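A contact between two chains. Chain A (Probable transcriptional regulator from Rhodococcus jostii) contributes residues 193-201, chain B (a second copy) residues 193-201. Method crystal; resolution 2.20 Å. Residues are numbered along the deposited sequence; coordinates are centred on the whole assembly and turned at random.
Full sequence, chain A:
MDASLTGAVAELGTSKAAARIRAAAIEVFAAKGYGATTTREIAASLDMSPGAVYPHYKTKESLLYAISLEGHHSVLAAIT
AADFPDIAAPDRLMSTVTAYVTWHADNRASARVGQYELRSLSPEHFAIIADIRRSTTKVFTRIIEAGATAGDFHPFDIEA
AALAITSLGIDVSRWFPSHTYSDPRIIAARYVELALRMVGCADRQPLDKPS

Chain A (193-201) ELALRMVGC
Chain B (193-201) ELALRMVGC

Two copies of the same C-terminal helical segment cross near their ends. In each chain residues 193-198 are helical, continuing a helix that begins earlier; the axes approach to 8.2 Å, with 116° between their N-to-C directions. The register is reciprocal: Arg A197 CA lies 5.2 Å from Met B198 CA, and Met A198 CA lies 5.2 Å from Arg B197 CA. Together the stretches bury 470 Å².

Along chain B, Glu B193 (chi1 m, chi2 t) makes no contact with the chain A stretch; its OE1 and OE2 are hydrogen-bonded elsewhere in the structure. Its carbonyl takes part in the helical ladder: Arg B197 N donates a hydrogen bond to Glu B193 O at 3.1 Å. Leu B194, an m,t rotamer with phi/psi -72/-41, directs its CA-to-CB bond sideways, yet its end comes nearer: CD2 packs 3.8 Å from Met A198 CG. The reciprocal pair, Leu A194 CD2 to Met B198 CG, measures 3.9 Å. Ala B195 points away, and Leu B196 (m,t) is out of reach.

Arg B197 (-64/-41) points toward chain A. Its chi angles of -79°, -88°, -175° and 99° fold the side chain so that NH1 reaches the end of the opposing helix, donating to the carbonyl of Met A198 (NH1 to O 3.3 Å, angle at hydrogen 137°). That oxygen lies at the guanidinium edge, near its plane. Arg B197 NH1 also sits 3.2 Å from Gly A200 N, but both are donors, so this is proximity without a hydrogen bond. From chain A, Arg A197 CB approaches Arg B197 O to 3.4 Å.

Met B198 (-58/-44; chi1 -87°, chi2 -176°, chi3 -94°) has CA-to-CB directed away overall, though CB touches chain A. Its CG meets Met A198 CG at 3.8 Å, joining the two leucine-methionine pairs in one apolar cluster. Its carbonyl O accepts a weak hydrogen bond from Arg A197 NH1 at 3.4 Å, also 137°.

Val B199 (-89/8, chi1 m) points away and is the first residue to leave helical angles; its N still lies 3.1 Å from Ala B195 O in a backbone hydrogen bond. Gly B200 follows at 69/30, its N hydrogen-bonding back to Arg B197 O at 3.1 Å. Positive phi favours glycine, and an ideal CB would fall 2.5 Å from Arg A197 NH1, a clash. Gly A200, at 89/35, closes a Schellman motif; its ideal CB would clash with Arg B197 NH1 at 2.8 Å. Cys B201 (-74/147, chi1 t) points away, its N hydrogen-bonded to Leu B196 O at 3.0 Å.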

# COMPACT_ATOMS: atom_id res chain seq x y z
N GLU A 193 8.68 -0.05 -17.56
CA GLU A 193 7.92 -0.66 -18.66
C GLU A 193 6.42 -0.50 -18.47
O GLU A 193 5.71 -0.12 -19.40
CB GLU A 193 8.24 -2.13 -18.76
CG GLU A 193 9.63 -2.42 -19.24
CD GLU A 193 10.00 -3.88 -19.08
OE1 GLU A 193 9.30 -4.62 -18.34
OE2 GLU A 193 11.01 -4.28 -19.69
N LEU A 194 5.94 -0.79 -17.26
CA LEU A 194 4.50 -0.73 -16.97
C LEU A 194 3.93 0.68 -17.07
O LEU A 194 2.86 0.86 -17.63
CB LEU A 194 4.20 -1.35 -15.61
CG LEU A 194 4.45 -2.86 -15.58
CD1 LEU A 194 4.32 -3.41 -14.15
CD2 LEU A 194 3.51 -3.61 -16.57
N ALA A 195 4.67 1.66 -16.54
CA ALA A 195 4.28 3.06 -16.59
C ALA A 195 4.21 3.57 -18.02
O ALA A 195 3.24 4.24 -18.38
CB ALA A 195 5.25 3.91 -15.79
N LEU A 196 5.23 3.27 -18.84
CA LEU A 196 5.17 3.62 -20.27
C LEU A 196 3.93 3.03 -20.97
O LEU A 196 3.26 3.72 -21.73
CB LEU A 196 6.47 3.24 -21.01
CG LEU A 196 7.70 4.10 -20.63
CD1 LEU A 196 9.00 3.42 -21.01
CD2 LEU A 196 7.61 5.51 -21.24
N ARG A 197 3.64 1.76 -20.72
CA ARG A 197 2.44 1.11 -21.25
C ARG A 197 1.16 1.79 -20.78
O ARG A 197 0.23 2.00 -21.57
CB ARG A 197 2.40 -0.36 -20.83
CG ARG A 197 3.29 -1.28 -21.66
CD ARG A 197 2.56 -1.75 -22.89
NE ARG A 197 3.38 -2.64 -23.73
CZ ARG A 197 3.34 -3.97 -23.70
NH1 ARG A 197 2.56 -4.62 -22.84
NH2 ARG A 197 4.13 -4.66 -24.52
N MET A 198 1.15 2.13 -19.49
CA MET A 198 -0.01 2.74 -18.86
C MET A 198 -0.46 3.97 -19.63
O MET A 198 -1.64 4.14 -19.89
CB MET A 198 0.29 3.12 -17.40
CG MET A 198 0.03 2.02 -16.39
SD MET A 198 0.20 2.72 -14.72
CE MET A 198 1.71 1.89 -14.25
N VAL A 199 0.50 4.81 -20.01
CA VAL A 199 0.20 6.10 -20.64
C VAL A 199 0.12 6.06 -22.17
O VAL A 199 -0.09 7.09 -22.82
CB VAL A 199 1.22 7.18 -20.23
CG1 VAL A 199 1.17 7.38 -18.74
CG2 VAL A 199 2.62 6.80 -20.71
N GLY A 200 0.28 4.87 -22.74
CA GLY A 200 0.05 4.67 -24.17
C GLY A 200 1.29 4.90 -24.99
O GLY A 200 1.21 5.40 -26.11
N CYS A 201 2.45 4.55 -24.45
CA CYS A 201 3.68 4.61 -25.25
C CYS A 201 3.85 3.33 -26.08
O CYS A 201 3.51 2.24 -25.62
CB CYS A 201 4.88 4.86 -24.34
SG CYS A 201 6.17 5.85 -25.13
N GLU B 193 -8.75 0.29 -16.82
CA GLU B 193 -8.14 0.86 -18.04
C GLU B 193 -6.62 0.70 -18.02
O GLU B 193 -5.99 0.38 -19.05
CB GLU B 193 -8.49 2.34 -18.17
CG GLU B 193 -9.95 2.55 -18.51
CD GLU B 193 -10.44 3.93 -18.10
OE1 GLU B 193 -9.62 4.74 -17.58
OE2 GLU B 193 -11.65 4.18 -18.27
N LEU B 194 -6.04 0.93 -16.85
CA LEU B 194 -4.58 0.88 -16.70
C LEU B 194 -4.03 -0.55 -16.76
O LEU B 194 -2.99 -0.78 -17.38
CB LEU B 194 -4.13 1.61 -15.43
CG LEU B 194 -4.37 3.12 -15.45
CD1 LEU B 194 -4.43 3.68 -14.00
CD2 LEU B 194 -3.32 3.86 -16.28
N ALA B 195 -4.73 -1.50 -16.13
CA ALA B 195 -4.39 -2.92 -16.20
C ALA B 195 -4.40 -3.45 -17.65
O ALA B 195 -3.50 -4.17 -18.08
CB ALA B 195 -5.36 -3.73 -15.31
N LEU B 196 -5.43 -3.09 -18.40
CA LEU B 196 -5.47 -3.53 -19.80
C LEU B 196 -4.29 -2.95 -20.55
O LEU B 196 -3.64 -3.68 -21.31
CB LEU B 196 -6.80 -3.16 -20.47
CG LEU B 196 -7.97 -3.97 -19.92
CD1 LEU B 196 -9.30 -3.35 -20.39
CD2 LEU B 196 -7.91 -5.46 -20.29
N ARG B 197 -3.97 -1.68 -20.30
CA ARG B 197 -2.84 -1.03 -20.95
C ARG B 197 -1.50 -1.68 -20.57
O ARG B 197 -0.62 -1.86 -21.42
CB ARG B 197 -2.81 0.47 -20.64
CG ARG B 197 -3.78 1.28 -21.47
CD ARG B 197 -3.12 1.72 -22.76
NE ARG B 197 -3.93 2.62 -23.58
CZ ARG B 197 -3.79 3.95 -23.63
NH1 ARG B 197 -2.90 4.57 -22.88
NH2 ARG B 197 -4.56 4.66 -24.44
N MET B 198 -1.37 -2.00 -19.29
CA MET B 198 -0.20 -2.66 -18.75
C MET B 198 0.08 -3.98 -19.46
O MET B 198 1.23 -4.29 -19.77
CB MET B 198 -0.38 -2.91 -17.24
CG MET B 198 0.05 -1.73 -16.37
SD MET B 198 -0.07 -2.15 -14.61
CE MET B 198 -1.73 -1.52 -14.31
N VAL B 199 -0.96 -4.78 -19.70
CA VAL B 199 -0.73 -6.09 -20.31
C VAL B 199 -0.75 -6.00 -21.84
O VAL B 199 -0.72 -7.03 -22.53
CB VAL B 199 -1.67 -7.19 -19.79
CG1 VAL B 199 -1.46 -7.36 -18.31
CG2 VAL B 199 -3.12 -6.88 -20.12
N GLY B 200 -0.80 -4.77 -22.34
CA GLY B 200 -0.69 -4.47 -23.77
C GLY B 200 -1.88 -4.93 -24.57
O GLY B 200 -1.74 -5.29 -25.74
N CYS B 201 -3.06 -4.94 -23.94
CA CYS B 201 -4.34 -5.15 -24.64
C CYS B 201 -4.74 -3.90 -25.44
O CYS B 201 -4.45 -2.77 -25.02
CB CYS B 201 -5.44 -5.49 -23.64
SG CYS B 201 -7.03 -6.01 -24.38